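Local structure of acetoacetate decarboxylase (Sphingomonas wittichii, 5UPB) at residues Y21-D26 with F61-E66; E83-I88 with A101-D106; C151-F156 with P225-E230; G182-P187 with T194-L199; V202-L207 with Y245-G250. The protein is an acetoacetate decarboxylase-like lyase that probably acts on carbonyl substrates through a Schiff base, as in the decarboxylases that name its family. One frame throughout, in Å; residues are numbered along the deposited sequence.

Contact 1 of 5, residues Y21-D26 with F61-E66; sequences YGWGAD and FQSTSE
Tyr21, Trp23 and Ala25 stand on one face of an antiparallel strand pair, and each meets the residue paired with it, Ser65, Ser63 and Phe61. In all three the contact is a carbon over a ring face. Ser65 CB lies over the Tyr21 ring, 3.3 Å from Tyr21 CZ. One pair along, Ser63 CB makes a CH-pi contact with the five-membered ring of Trp23, 3.7 Å from its centroid. With CG anti to the carbonyl carbon (chi1 -73°), the Trp23 indole lies with one face against this carbon. At the third pair the roles reverse: Ala25 CB sits 3.9 Å from the centroid of the Phe61 ring. The Trp23 and Phe61 side chains cross obliquely, Trp23 CD1 to Phe61 CD2 being 4.1 Å. The other face carries Thr64 opposite Gly22 and Gln62 opposite Gly24, the hydrogen-bonded pairs, with Gly22 N to Thr64 O at 2.9 Å. Along this face Gln62 NE2 donates to Thr64 OG1 at 2.9 Å in the plane of its own amide, a nearly straight bond (167°). Beyond the pair, Gln62 OE1 accepts from His132 N and Asn135 ND2 of the second subunit, and Tyr21 OH bonds Asp17. On the ring side, helix 108-116 packs on Trp23 and Ser63, strand 80-92 runs beside Phe61, and Phe247 of strand 235-249 stacks on Trp23.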
# COMPACT_ATOMS: atom_id res chain seq x y z
N TYR A 21 12.57 20.38 -12.86
CA TYR A 21 12.95 19.04 -12.40
C TYR A 21 13.75 18.28 -13.45
O TYR A 21 13.66 18.55 -14.65
CB TYR A 21 11.74 18.24 -12.03
CG TYR A 21 11.28 18.61 -10.62
CD1 TYR A 21 10.61 19.80 -10.36
CD2 TYR A 21 11.51 17.74 -9.56
CE1 TYR A 21 10.21 20.12 -9.05
CE2 TYR A 21 11.11 18.04 -8.28
CZ TYR A 21 10.46 19.21 -8.03
OH TYR A 21 10.11 19.45 -6.73
N GLY A 22 14.56 17.34 -12.96
CA GLY A 22 15.18 16.34 -13.80
C GLY A 22 14.74 14.97 -13.35
O GLY A 22 14.54 14.71 -12.16
N TRP A 23 14.66 14.07 -14.32
CA TRP A 23 14.26 12.68 -14.14
C TRP A 23 15.30 11.73 -14.70
O TRP A 23 15.86 11.96 -15.78
CB TRP A 23 12.96 12.39 -14.90
CG TRP A 23 11.68 12.96 -14.30
CD1 TRP A 23 10.73 12.25 -13.63
CD2 TRP A 23 11.20 14.30 -14.39
NE1 TRP A 23 9.67 13.08 -13.28
CE2 TRP A 23 9.94 14.35 -13.75
CE3 TRP A 23 11.70 15.48 -14.98
CZ2 TRP A 23 9.19 15.53 -13.65
CZ3 TRP A 23 10.96 16.65 -14.90
CH2 TRP A 23 9.71 16.67 -14.23
N GLY A 24 15.50 10.61 -14.01
CA GLY A 24 16.03 9.42 -14.63
C GLY A 24 15.05 8.28 -14.47
O GLY A 24 14.30 8.22 -13.49
N ALA A 25 15.03 7.39 -15.44
CA ALA A 25 14.01 6.34 -15.45
C ALA A 25 14.50 5.12 -16.19
O ALA A 25 15.29 5.21 -17.15
CB ALA A 25 12.72 6.82 -16.12
N ASP A 26 14.00 3.98 -15.76
CA ASP A 26 14.05 2.74 -16.54
C ASP A 26 12.66 2.44 -17.07
O ASP A 26 11.68 2.50 -16.31
CB ASP A 26 14.61 1.60 -15.70
CG ASP A 26 16.00 1.88 -15.17
OD1 ASP A 26 16.77 2.62 -15.82
OD2 ASP A 26 16.35 1.35 -14.13
N PHE A 61 10.70 5.69 -12.09
CA PHE A 61 11.16 7.05 -12.25
C PHE A 61 11.80 7.57 -10.98
O PHE A 61 11.41 7.21 -9.86
CB PHE A 61 10.01 8.01 -12.65
CG PHE A 61 9.44 7.75 -13.99
CD1 PHE A 61 8.56 6.70 -14.19
CD2 PHE A 61 9.80 8.53 -15.07
CE1 PHE A 61 8.04 6.44 -15.48
CE2 PHE A 61 9.31 8.27 -16.33
CZ PHE A 61 8.43 7.21 -16.53
N GLN A 62 12.76 8.45 -11.16
CA GLN A 62 13.44 9.13 -10.07
C GLN A 62 13.57 10.61 -10.44
O GLN A 62 14.28 10.96 -11.41
CB GLN A 62 14.80 8.48 -9.81
CG GLN A 62 15.49 8.94 -8.53
CD GLN A 62 16.21 10.25 -8.73
OE1 GLN A 62 17.21 10.33 -9.44
NE2 GLN A 62 15.70 11.28 -8.13
N SER A 63 12.89 11.49 -9.70
CA SER A 63 12.86 12.91 -10.03
C SER A 63 13.53 13.73 -8.93
O SER A 63 13.57 13.32 -7.76
CB SER A 63 11.43 13.40 -10.26
OG SER A 63 10.70 13.28 -9.05
N THR A 64 14.11 14.85 -9.34
CA THR A 64 14.86 15.75 -8.47
C THR A 64 14.64 17.20 -8.86
O THR A 64 14.80 17.57 -10.03
CB THR A 64 16.35 15.45 -8.54
OG1 THR A 64 16.56 14.08 -8.23
CG2 THR A 64 17.13 16.30 -7.58
N SER A 65 14.38 18.04 -7.86
CA SER A 65 14.22 19.47 -8.07
C SER A 65 15.59 20.13 -8.16
O SER A 65 16.48 19.85 -7.36
CB SER A 65 13.44 20.09 -6.90
OG SER A 65 13.40 21.50 -6.99
N GLU A 66 15.74 21.01 -9.16
CA GLU A 66 17.01 21.66 -9.41
C GLU A 66 17.44 22.54 -8.23
O GLU A 66 18.64 22.78 -8.03
CB GLU A 66 16.91 22.49 -10.69
CG GLU A 66 18.24 22.99 -11.21
CD GLU A 66 18.40 22.82 -12.71
OE1 GLU A 66 17.38 22.71 -13.43
OE2 GLU A 66 19.56 22.80 -13.17

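Contact 2 of 5, residues E83-I88 with A101-D106; sequences EAALSI and AFVWVD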
# COMPACT_ATOMS: atom_id res chain seq x y z
N GLU A 83 5.21 4.42 -12.73
CA GLU A 83 4.16 4.92 -13.59
C GLU A 83 3.90 3.98 -14.75
O GLU A 83 4.83 3.38 -15.32
CB GLU A 83 4.53 6.29 -14.12
CG GLU A 83 3.49 6.95 -15.00
CD GLU A 83 3.84 8.41 -15.29
OE1 GLU A 83 3.59 9.27 -14.42
OE2 GLU A 83 4.41 8.71 -16.36
N ALA A 84 2.60 3.84 -15.09
CA ALA A 84 2.19 3.09 -16.27
C ALA A 84 1.26 3.97 -17.10
O ALA A 84 0.42 4.72 -16.57
CB ALA A 84 1.49 1.80 -15.86
N ALA A 85 1.33 3.81 -18.42
CA ALA A 85 0.53 4.66 -19.28
C ALA A 85 0.19 3.98 -20.58
O ALA A 85 0.93 3.13 -21.08
CB ALA A 85 1.23 5.98 -19.58
N LEU A 86 -0.93 4.44 -21.15
CA LEU A 86 -1.33 4.17 -22.53
C LEU A 86 -1.43 5.51 -23.24
O LEU A 86 -2.27 6.35 -22.86
CB LEU A 86 -2.67 3.43 -22.55
CG LEU A 86 -2.64 2.10 -21.81
CD1 LEU A 86 -4.04 1.54 -21.57
CD2 LEU A 86 -1.84 1.12 -22.64
N SER A 87 -0.58 5.74 -24.23
CA SER A 87 -0.47 7.03 -24.90
C SER A 87 -0.75 6.88 -26.38
O SER A 87 -0.38 5.87 -26.99
CB SER A 87 0.94 7.69 -24.73
OG SER A 87 1.29 7.86 -23.39
N ILE A 88 -1.28 7.93 -26.98
CA ILE A 88 -1.80 7.92 -28.35
C ILE A 88 -0.94 8.82 -29.22
O ILE A 88 -0.74 10.00 -28.90
CB ILE A 88 -3.27 8.37 -28.37
CG1 ILE A 88 -4.10 7.44 -27.48
CG2 ILE A 88 -3.80 8.44 -29.81
CD1 ILE A 88 -5.52 7.93 -27.22
N ALA A 101 -3.26 9.46 -22.72
CA ALA A 101 -4.68 9.45 -22.33
C ALA A 101 -4.89 8.87 -20.95
O ALA A 101 -5.63 9.43 -20.14
CB ALA A 101 -5.48 8.65 -23.35
N PHE A 102 -4.35 7.68 -20.69
CA PHE A 102 -4.52 6.99 -19.42
C PHE A 102 -3.15 6.79 -18.78
O PHE A 102 -2.32 6.06 -19.34
CB PHE A 102 -5.19 5.62 -19.59
CG PHE A 102 -6.52 5.64 -20.30
CD1 PHE A 102 -7.27 6.78 -20.41
CD2 PHE A 102 -7.00 4.48 -20.86
CE1 PHE A 102 -8.48 6.77 -21.07
CE2 PHE A 102 -8.19 4.46 -21.53
CZ PHE A 102 -8.93 5.62 -21.62
N VAL A 103 -2.96 7.34 -17.59
CA VAL A 103 -1.73 7.22 -16.82
C VAL A 103 -2.09 6.87 -15.38
O VAL A 103 -3.00 7.46 -14.80
CB VAL A 103 -0.93 8.53 -16.85
CG1 VAL A 103 0.42 8.38 -16.11
CG2 VAL A 103 -0.71 8.97 -18.29
N TRP A 104 -1.36 5.90 -14.81
CA TRP A 104 -1.46 5.54 -13.40
C TRP A 104 -0.07 5.67 -12.78
O TRP A 104 0.91 5.20 -13.37
CB TRP A 104 -2.02 4.11 -13.20
CG TRP A 104 -3.40 3.88 -13.81
CD1 TRP A 104 -4.62 3.95 -13.14
CD2 TRP A 104 -3.71 3.55 -15.17
NE1 TRP A 104 -5.64 3.67 -14.02
CE2 TRP A 104 -5.11 3.43 -15.27
CE3 TRP A 104 -2.94 3.34 -16.32
CZ2 TRP A 104 -5.76 3.11 -16.46
CZ3 TRP A 104 -3.58 3.01 -17.51
CH2 TRP A 104 -5.00 2.90 -17.56
N VAL A 105 0.00 6.33 -11.62
CA VAL A 105 1.25 6.60 -10.93
C VAL A 105 1.02 6.24 -9.47
O VAL A 105 -0.12 6.15 -9.00
CB VAL A 105 1.69 8.09 -11.13
CG1 VAL A 105 0.73 9.07 -10.44
CG2 VAL A 105 3.10 8.33 -10.63
N ASP A 106 2.11 6.02 -8.72
CA ASP A 106 1.91 5.60 -7.33
C ASP A 106 2.36 6.64 -6.31
O ASP A 106 2.53 6.30 -5.14
CB ASP A 106 2.57 4.25 -7.03
CG ASP A 106 4.07 4.24 -7.27
OD1 ASP A 106 4.64 5.30 -7.48
OD2 ASP A 106 4.68 3.15 -7.15
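Glu83 and Val103 meet side chain to side chain in the beta hairpin of strands 80-92 and 95-105, whose pairing is broken by a classic beta bulge where Ala101 and Phe102 both face Leu86. The close-packed face holds Glu83, Ala85, Val103 and Val105. With CG anti to the backbone N (chi1 -178°) and the chain extended beyond it, Glu83 runs across Val103, its CD 3.5 Å from Val103 CG1, while Glu83 OE1 is 3.9 Å from Val105 CG2. The buried carboxylate finds its polar partners elsewhere: Lys121 pairs with OE1 and the Tyr57 hydroxyl bonds OE2. An alanine at Glu83 would probably leave Lys121 without this counter-charge and Tyr57 without its carboxylate partner, and open a gap beside the Val103 methyl. Packing across the pair is looser on the other face, though it too is buried. Leu86 CD1 only approaches ring edges there, 4.2 Å from Phe102 CD2 and 4.3 Å from Trp104 CZ3; Leu229 and Phe159 fill in around it. At the bulge one backbone bond is longer: Leu86 N reaches Phe102 O at 2.8 Å, whereas Phe102 N to Leu86 O is 3.3 Å. Past the bulge, Ile88 CD1 rests 3.9 Å from Ala101 CB.

Contact 3 of 5, residues C151-F156 with P225-E230; sequences CARHGF and PDEALE
Arg153 and His154, the first two residues of a type I' turn that ends at Phe156, both turn to the carboxylate of Asp226. The ionic part is a small network: Arg153 NH1 forms a salt bridge with Asp226 OD2 at 3.1 Å, a bent and weak hydrogen bond, and a long one with Glu227 OE2 at 3.6 Å. Arg153 gets there with CG anti to its backbone N (chi1 178°) and a chain extended as far as NE. The firmer hydrogen bond comes from His154 ND1, 2.8 Å from Asp226 OD2; it uses the oxygen's syn lone pair, and the oxygen lies near the imidazole plane. Asn75 of the third subunit also donates to this oxygen, so three groups grip it. A water accepts weakly from Arg153 NH1 and donates to Asp226 O at 3.0 Å. The apolar part is one CH-pi contact, tip to tip: Pro225 CD sits over the Phe156 ring, 3.6 Å from its centroid. The turn links strands 146-153 and 156-166. The third subunit adds Glu108, salt-bridged to Arg153 NE, and Trp109, hydrogen-bonded to His154 NE2; inward, Glu227 forms a salt bridge with Lys122 of strand 121-123 and accepts from Trp104 NE1 of strand 95-105.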
# COMPACT_ATOMS: atom_id res chain seq x y z
N CYS A 151 0.29 -3.08 -13.74
CA CYS A 151 -0.33 -2.02 -12.97
C CYS A 151 -1.76 -2.42 -12.66
O CYS A 151 -2.39 -3.17 -13.41
CB CYS A 151 -0.27 -0.68 -13.71
SG CYS A 151 -0.96 -0.72 -15.34
N ALA A 152 -2.25 -1.94 -11.53
CA ALA A 152 -3.57 -2.29 -11.03
C ALA A 152 -4.14 -1.13 -10.23
O ALA A 152 -3.39 -0.30 -9.69
CB ALA A 152 -3.52 -3.53 -10.15
N ARG A 153 -5.47 -1.09 -10.13
CA ARG A 153 -6.14 -0.06 -9.35
C ARG A 153 -7.46 -0.61 -8.83
O ARG A 153 -8.17 -1.31 -9.56
CB ARG A 153 -6.37 1.20 -10.19
CG ARG A 153 -7.12 2.32 -9.44
CD ARG A 153 -7.13 3.63 -10.26
NE ARG A 153 -7.87 4.70 -9.59
CZ ARG A 153 -9.18 4.90 -9.72
NH1 ARG A 153 -9.93 4.12 -10.50
NH2 ARG A 153 -9.77 5.90 -9.05
N HIS A 154 -7.77 -0.31 -7.56
CA HIS A 154 -9.06 -0.70 -6.94
C HIS A 154 -9.24 -2.21 -6.95
O HIS A 154 -10.36 -2.72 -6.90
CB HIS A 154 -10.23 -0.02 -7.64
CG HIS A 154 -10.44 1.41 -7.23
ND1 HIS A 154 -11.31 2.25 -7.89
CD2 HIS A 154 -9.88 2.14 -6.24
CE1 HIS A 154 -11.29 3.44 -7.31
NE2 HIS A 154 -10.42 3.40 -6.31
N GLY A 155 -8.12 -2.94 -7.01
CA GLY A 155 -8.13 -4.37 -7.09
C GLY A 155 -8.20 -4.94 -8.49
O GLY A 155 -8.15 -6.17 -8.63
N PHE A 156 -8.31 -4.11 -9.54
CA PHE A 156 -8.42 -4.58 -10.90
C PHE A 156 -7.07 -4.49 -11.60
O PHE A 156 -6.45 -3.43 -11.63
CB PHE A 156 -9.43 -3.77 -11.70
CG PHE A 156 -10.82 -3.75 -11.09
CD1 PHE A 156 -11.69 -4.79 -11.27
CD2 PHE A 156 -11.21 -2.67 -10.29
CE1 PHE A 156 -12.95 -4.76 -10.70
CE2 PHE A 156 -12.47 -2.64 -9.72
CZ PHE A 156 -13.34 -3.68 -9.90
N PRO A 225 -14.60 -1.48 -13.92
CA PRO A 225 -15.85 -0.71 -14.08
C PRO A 225 -15.63 0.80 -14.15
O PRO A 225 -16.50 1.49 -14.69
CB PRO A 225 -16.67 -1.11 -12.84
CG PRO A 225 -15.65 -1.56 -11.82
CD PRO A 225 -14.51 -2.18 -12.63
N ASP A 226 -14.51 1.33 -13.63
CA ASP A 226 -14.23 2.77 -13.64
C ASP A 226 -13.04 3.14 -14.54
O ASP A 226 -12.39 4.18 -14.36
CB ASP A 226 -14.01 3.28 -12.20
CG ASP A 226 -12.94 2.50 -11.43
OD1 ASP A 226 -12.36 1.54 -11.98
OD2 ASP A 226 -12.72 2.84 -10.24
N GLU A 227 -12.77 2.32 -15.55
CA GLU A 227 -11.73 2.60 -16.54
C GLU A 227 -12.32 2.34 -17.90
O GLU A 227 -13.39 1.74 -18.02
CB GLU A 227 -10.50 1.72 -16.35
CG GLU A 227 -9.87 1.79 -14.97
CD GLU A 227 -9.13 3.09 -14.75
OE1 GLU A 227 -9.19 3.99 -15.63
OE2 GLU A 227 -8.46 3.22 -13.69
N ALA A 228 -11.59 2.69 -18.94
CA ALA A 228 -12.05 2.49 -20.31
C ALA A 228 -10.97 1.81 -21.13
O ALA A 228 -10.67 2.21 -22.26
CB ALA A 228 -12.45 3.81 -20.97
N LEU A 229 -10.38 0.74 -20.56
CA LEU A 229 -9.26 0.04 -21.17
C LEU A 229 -9.65 -0.60 -22.49
O LEU A 229 -8.79 -0.80 -23.34
CB LEU A 229 -8.73 -1.01 -20.20
CG LEU A 229 -8.14 -0.41 -18.94
CD1 LEU A 229 -8.18 -1.40 -17.76
CD2 LEU A 229 -6.71 0.01 -19.23
N GLU A 230 -10.94 -0.91 -22.67
CA GLU A 230 -11.41 -1.52 -23.90
C GLU A 230 -11.11 -0.65 -25.12
O GLU A 230 -11.13 -1.16 -26.24
CB GLU A 230 -12.91 -1.82 -23.80
CG GLU A 230 -13.24 -3.00 -22.86
CD GLU A 230 -13.14 -2.65 -21.35
OE1 GLU A 230 -13.15 -1.45 -20.98
OE2 GLU A 230 -13.05 -3.60 -20.52
O HOH W 1 -11.96 6.22 -12.15

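Contact 4 of 5, residues G182-P187 with T194-L199; sequences GHRHWP and TPVSEL
Arg184 and Glu198 lie side by side, pointing the same way, across the antiparallel beta hairpin of strands 179-186 and 196-202. Arg184 NH1 is modelled 2.9 Å from Glu198 OE2 as a salt bridge, though the place of NH1 is less sure. The Glu198 chain, extended beyond CG, runs beside Arg184. Val196 shares their face, its CB 4.0 Å from Trp186 CB. Both ionic partners reach further. Glu198 OE1 pairs with Arg254 of its own chain and bonds Thr194 of the third subunit; Arg184 NE bonds Leu116 O of its own chain, and Arg184 NH2 bonds Pro187 O of the third subunit. An alanine at Arg184 would probably cost Glu198 one of its positive partners and leave both carbonyls without these donors. On the opposite face the ring of His183 has His185 CB over its centre, and a nearly straight hydrogen bond joins His183 NE2 to Ser197 OG at 2.9 Å.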
# COMPACT_ATOMS: atom_id res chain seq x y z
N GLY A 182 -0.94 17.80 -23.73
CA GLY A 182 -1.70 17.60 -22.52
C GLY A 182 -3.00 18.37 -22.58
O GLY A 182 -3.17 19.30 -23.38
N HIS A 183 -3.93 17.97 -21.71
CA HIS A 183 -5.21 18.66 -21.55
C HIS A 183 -5.23 19.13 -20.11
O HIS A 183 -5.52 18.35 -19.20
CB HIS A 183 -6.40 17.74 -21.85
CG HIS A 183 -7.72 18.42 -21.66
ND1 HIS A 183 -8.92 17.72 -21.59
CD2 HIS A 183 -8.04 19.72 -21.52
CE1 HIS A 183 -9.91 18.58 -21.46
NE2 HIS A 183 -9.40 19.80 -21.39
N ARG A 184 -4.84 20.37 -19.90
CA ARG A 184 -4.86 20.95 -18.56
C ARG A 184 -6.30 21.30 -18.27
O ARG A 184 -6.87 22.20 -18.90
CB ARG A 184 -3.90 22.12 -18.47
CG ARG A 184 -3.90 22.78 -17.12
CD ARG A 184 -2.89 23.90 -17.13
NE ARG A 184 -2.61 24.33 -15.77
CZ ARG A 184 -3.20 25.37 -15.26
NH1 ARG A 184 -4.06 26.04 -16.00
NH2 ARG A 184 -2.97 25.77 -14.00
N HIS A 185 -6.90 20.54 -17.35
CA HIS A 185 -8.34 20.55 -17.18
C HIS A 185 -8.66 20.62 -15.70
O HIS A 185 -8.10 19.84 -14.92
CB HIS A 185 -8.95 19.28 -17.81
CG HIS A 185 -10.45 19.28 -17.82
ND1 HIS A 185 -11.19 18.48 -16.98
CD2 HIS A 185 -11.35 19.96 -18.57
CE1 HIS A 185 -12.47 18.68 -17.20
NE2 HIS A 185 -12.60 19.58 -18.16
N TRP A 186 -9.51 21.57 -15.31
CA TRP A 186 -9.86 21.76 -13.90
C TRP A 186 -11.31 22.19 -13.85
O TRP A 186 -11.64 23.38 -13.89
CB TRP A 186 -8.94 22.79 -13.23
CG TRP A 186 -8.98 22.77 -11.73
CD1 TRP A 186 -9.34 23.80 -10.90
CD2 TRP A 186 -8.65 21.66 -10.87
NE1 TRP A 186 -9.24 23.41 -9.58
CE2 TRP A 186 -8.83 22.10 -9.53
CE3 TRP A 186 -8.22 20.35 -11.09
CZ2 TRP A 186 -8.59 21.28 -8.42
CZ3 TRP A 186 -7.99 19.52 -9.99
CH2 TRP A 186 -8.18 20.00 -8.66
N PRO A 187 -12.23 21.23 -13.82
CA PRO A 187 -13.64 21.57 -14.02
C PRO A 187 -14.24 22.23 -12.79
O PRO A 187 -13.68 22.18 -11.69
CB PRO A 187 -14.30 20.21 -14.30
CG PRO A 187 -13.43 19.24 -13.55
CD PRO A 187 -12.02 19.78 -13.70
N THR A 194 -14.49 28.86 -11.06
CA THR A 194 -13.77 29.18 -12.30
C THR A 194 -13.19 27.92 -12.91
O THR A 194 -12.28 27.33 -12.32
CB THR A 194 -12.65 30.17 -12.05
OG1 THR A 194 -13.17 31.34 -11.42
CG2 THR A 194 -11.93 30.54 -13.40
N PRO A 195 -13.64 27.48 -14.09
CA PRO A 195 -13.07 26.27 -14.69
C PRO A 195 -11.86 26.58 -15.57
O PRO A 195 -11.61 27.72 -15.97
CB PRO A 195 -14.23 25.75 -15.55
CG PRO A 195 -14.90 27.02 -16.02
CD PRO A 195 -14.73 28.04 -14.91
N VAL A 196 -11.09 25.55 -15.85
CA VAL A 196 -9.97 25.61 -16.78
C VAL A 196 -10.08 24.45 -17.74
O VAL A 196 -10.35 23.32 -17.30
CB VAL A 196 -8.59 25.55 -16.08
CG1 VAL A 196 -7.41 25.54 -17.14
CG2 VAL A 196 -8.42 26.68 -15.07
N SER A 197 -9.85 24.71 -19.03
CA SER A 197 -9.76 23.65 -20.04
C SER A 197 -8.89 24.15 -21.19
O SER A 197 -9.32 24.96 -22.01
CB SER A 197 -11.14 23.23 -20.53
OG SER A 197 -10.98 22.18 -21.47
N GLU A 198 -7.67 23.65 -21.28
CA GLU A 198 -6.76 24.13 -22.32
C GLU A 198 -5.76 23.06 -22.74
O GLU A 198 -5.28 22.25 -21.93
CB GLU A 198 -6.00 25.40 -21.87
CG GLU A 198 -5.23 25.22 -20.54
CD GLU A 198 -4.86 26.51 -19.87
OE1 GLU A 198 -5.40 27.58 -20.22
OE2 GLU A 198 -4.07 26.47 -18.91
N LEU A 199 -5.48 23.06 -24.03
CA LEU A 199 -4.46 22.20 -24.61
C LEU A 199 -3.10 22.81 -24.33
O LEU A 199 -2.91 24.02 -24.51
CB LEU A 199 -4.73 22.05 -26.11
CG LEU A 199 -4.01 21.03 -26.97
CD1 LEU A 199 -4.47 19.65 -26.59
CD2 LEU A 199 -4.35 21.30 -28.45

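Contact 5 of 5, residues V202-L207 with Y245-G250; sequences VNRSDL and YGFRIG
Tyr245 presents its ring edge to Leu207, whose CD1 lies in the ring plane 3.4 Å from Tyr245 CE1, where the start of strand 206-221 pairs antiparallel with the end of strand 235-249. One face of the Tyr245 ring is taken within its own strand by Phe247 CD1. Arg204, a poorly ordered residue, comes to the same ring's edge: its CD is 3.1 Å from Tyr245 OH, and guanidinium and ring planes stand 78° apart. The Arg248 guanidinium takes Asp206 OD2 at its edge, in plane, with NH1 2.9 Å away. This is a salt bridge, but as a hydrogen bond it is bent and weak, the carboxylate and guanidinium planes 47° apart. Glu66 offers Arg248 a further, long and weak ion pair, and Pro136 of the second subunit packs on both Asp206 and Arg248. Backbone bonds flank the charged pair. Ser205 N donates to Arg248 O at 3.0 Å, and Arg248 N to Asp206 O at 3.1 Å, the donor standing above the carbonyl plane. Ile249 lies alongside the Arg204 chain and crosses Val202 at about a right angle, with Val202 CG2 pressed to 3.2 Å from Ile249 CG2, tighter than usual van der Waals contact.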
# COMPACT_ATOMS: atom_id res chain seq x y z
N VAL A 202 4.27 20.03 -23.85
CA VAL A 202 5.51 19.93 -23.08
C VAL A 202 6.64 19.55 -24.04
O VAL A 202 6.50 18.60 -24.82
CB VAL A 202 5.38 18.96 -21.90
CG1 VAL A 202 4.93 17.67 -22.38
CG2 VAL A 202 6.70 18.80 -21.22
N ASN A 203 7.75 20.25 -23.97
CA ASN A 203 8.95 19.84 -24.70
C ASN A 203 10.09 19.61 -23.72
O ASN A 203 10.23 20.32 -22.72
CB ASN A 203 9.38 20.87 -25.75
CG ASN A 203 8.45 20.89 -26.92
OD1 ASN A 203 8.51 20.01 -27.80
ND2 ASN A 203 7.53 21.86 -26.92
N ARG A 204 10.88 18.58 -24.00
CA ARG A 204 12.02 18.28 -23.16
C ARG A 204 13.12 19.28 -23.48
O ARG A 204 13.50 19.44 -24.64
CB ARG A 204 12.44 16.85 -23.46
CG ARG A 204 11.32 15.89 -23.02
CD ARG A 204 11.62 14.41 -23.18
NE ARG A 204 11.51 13.99 -24.57
CZ ARG A 204 10.39 13.53 -25.12
NH1 ARG A 204 9.29 13.42 -24.39
NH2 ARG A 204 10.37 13.16 -26.38
N SER A 205 13.71 19.85 -22.45
CA SER A 205 14.83 20.76 -22.59
C SER A 205 16.14 20.02 -22.42
O SER A 205 17.21 20.55 -22.73
CB SER A 205 14.70 21.89 -21.55
OG SER A 205 14.92 21.37 -20.23
N ASP A 206 16.06 18.77 -21.97
CA ASP A 206 17.18 17.87 -21.91
C ASP A 206 16.55 16.51 -22.10
O ASP A 206 15.46 16.24 -21.57
CB ASP A 206 17.92 18.09 -20.57
CG ASP A 206 19.36 17.58 -20.58
OD1 ASP A 206 19.61 16.46 -21.05
OD2 ASP A 206 20.23 18.32 -20.08
N LEU A 207 17.18 15.68 -22.90
CA LEU A 207 16.66 14.37 -23.25
C LEU A 207 17.81 13.41 -23.47
O LEU A 207 18.74 13.75 -24.20
CB LEU A 207 15.82 14.46 -24.53
CG LEU A 207 15.47 13.17 -25.25
CD1 LEU A 207 14.73 12.23 -24.36
CD2 LEU A 207 14.64 13.50 -26.48
N TYR A 245 16.25 6.34 -19.62
CA TYR A 245 15.79 7.62 -20.08
C TYR A 245 16.03 8.69 -19.04
O TYR A 245 15.74 8.50 -17.86
CB TYR A 245 14.27 7.41 -20.28
CG TYR A 245 13.40 8.53 -20.72
CD1 TYR A 245 13.86 9.53 -21.52
CD2 TYR A 245 12.09 8.61 -20.24
CE1 TYR A 245 13.04 10.54 -21.91
CE2 TYR A 245 11.26 9.63 -20.62
CZ TYR A 245 11.73 10.60 -21.45
OH TYR A 245 10.91 11.66 -21.82
N GLY A 246 16.43 9.85 -19.52
CA GLY A 246 16.60 11.00 -18.66
C GLY A 246 16.03 12.21 -19.36
O GLY A 246 16.14 12.34 -20.59
N PHE A 247 15.48 13.13 -18.57
CA PHE A 247 14.92 14.33 -19.19
C PHE A 247 14.76 15.42 -18.15
O PHE A 247 14.80 15.18 -16.93
CB PHE A 247 13.57 14.01 -19.86
CG PHE A 247 12.51 13.43 -18.92
CD1 PHE A 247 12.41 12.06 -18.68
CD2 PHE A 247 11.62 14.27 -18.30
CE1 PHE A 247 11.44 11.56 -17.81
CE2 PHE A 247 10.62 13.74 -17.42
CZ PHE A 247 10.57 12.39 -17.20
N ARG A 248 14.61 16.65 -18.66
CA ARG A 248 14.26 17.82 -17.88
C ARG A 248 13.06 18.38 -18.57
O ARG A 248 13.08 18.56 -19.80
CB ARG A 248 15.36 18.90 -17.81
CG ARG A 248 16.55 18.70 -16.86
CD ARG A 248 17.50 19.94 -17.00
NE ARG A 248 18.58 20.07 -16.00
CZ ARG A 248 19.88 19.78 -16.19
NH1 ARG A 248 20.35 19.34 -17.36
NH2 ARG A 248 20.72 19.96 -15.17
N ILE A 249 12.09 18.79 -17.78
CA ILE A 249 10.86 19.43 -18.24
C ILE A 249 10.53 20.54 -17.26
O ILE A 249 10.77 20.40 -16.06
CB ILE A 249 9.71 18.41 -18.34
CG1 ILE A 249 9.97 17.44 -19.50
CG2 ILE A 249 8.41 19.11 -18.50
CD1 ILE A 249 8.95 16.30 -19.59
N GLY A 250 9.98 21.63 -17.78
CA GLY A 250 9.40 22.64 -16.92
C GLY A 250 7.88 22.59 -17.01
O GLY A 250 7.30 21.51 -17.14

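From the N terminus, contact 1 closes a loop of 34 residues containing helix 36-42 and pairs strand 21-34 with strand 53-65. Contact 2 follows in series, closing the hairpin of strands 80-92 and 95-105; the two touch because strands 53-65 and 80-92 are neighbours. Contact 3 then spans 68 residues, tying the turn after strand 146-153 to the loop before strand 235-249. Contact 4, a short hairpin near the third subunit, falls wholly within that span. Contact 5 crosses contact 3, since their segments alternate, and the two lie on opposite sides of the chain's centre. Contacts 1 and 5 adjoin through strands 21-34 and 235-249, while contacts 2 and 3 meet through Trp104 and Glu227.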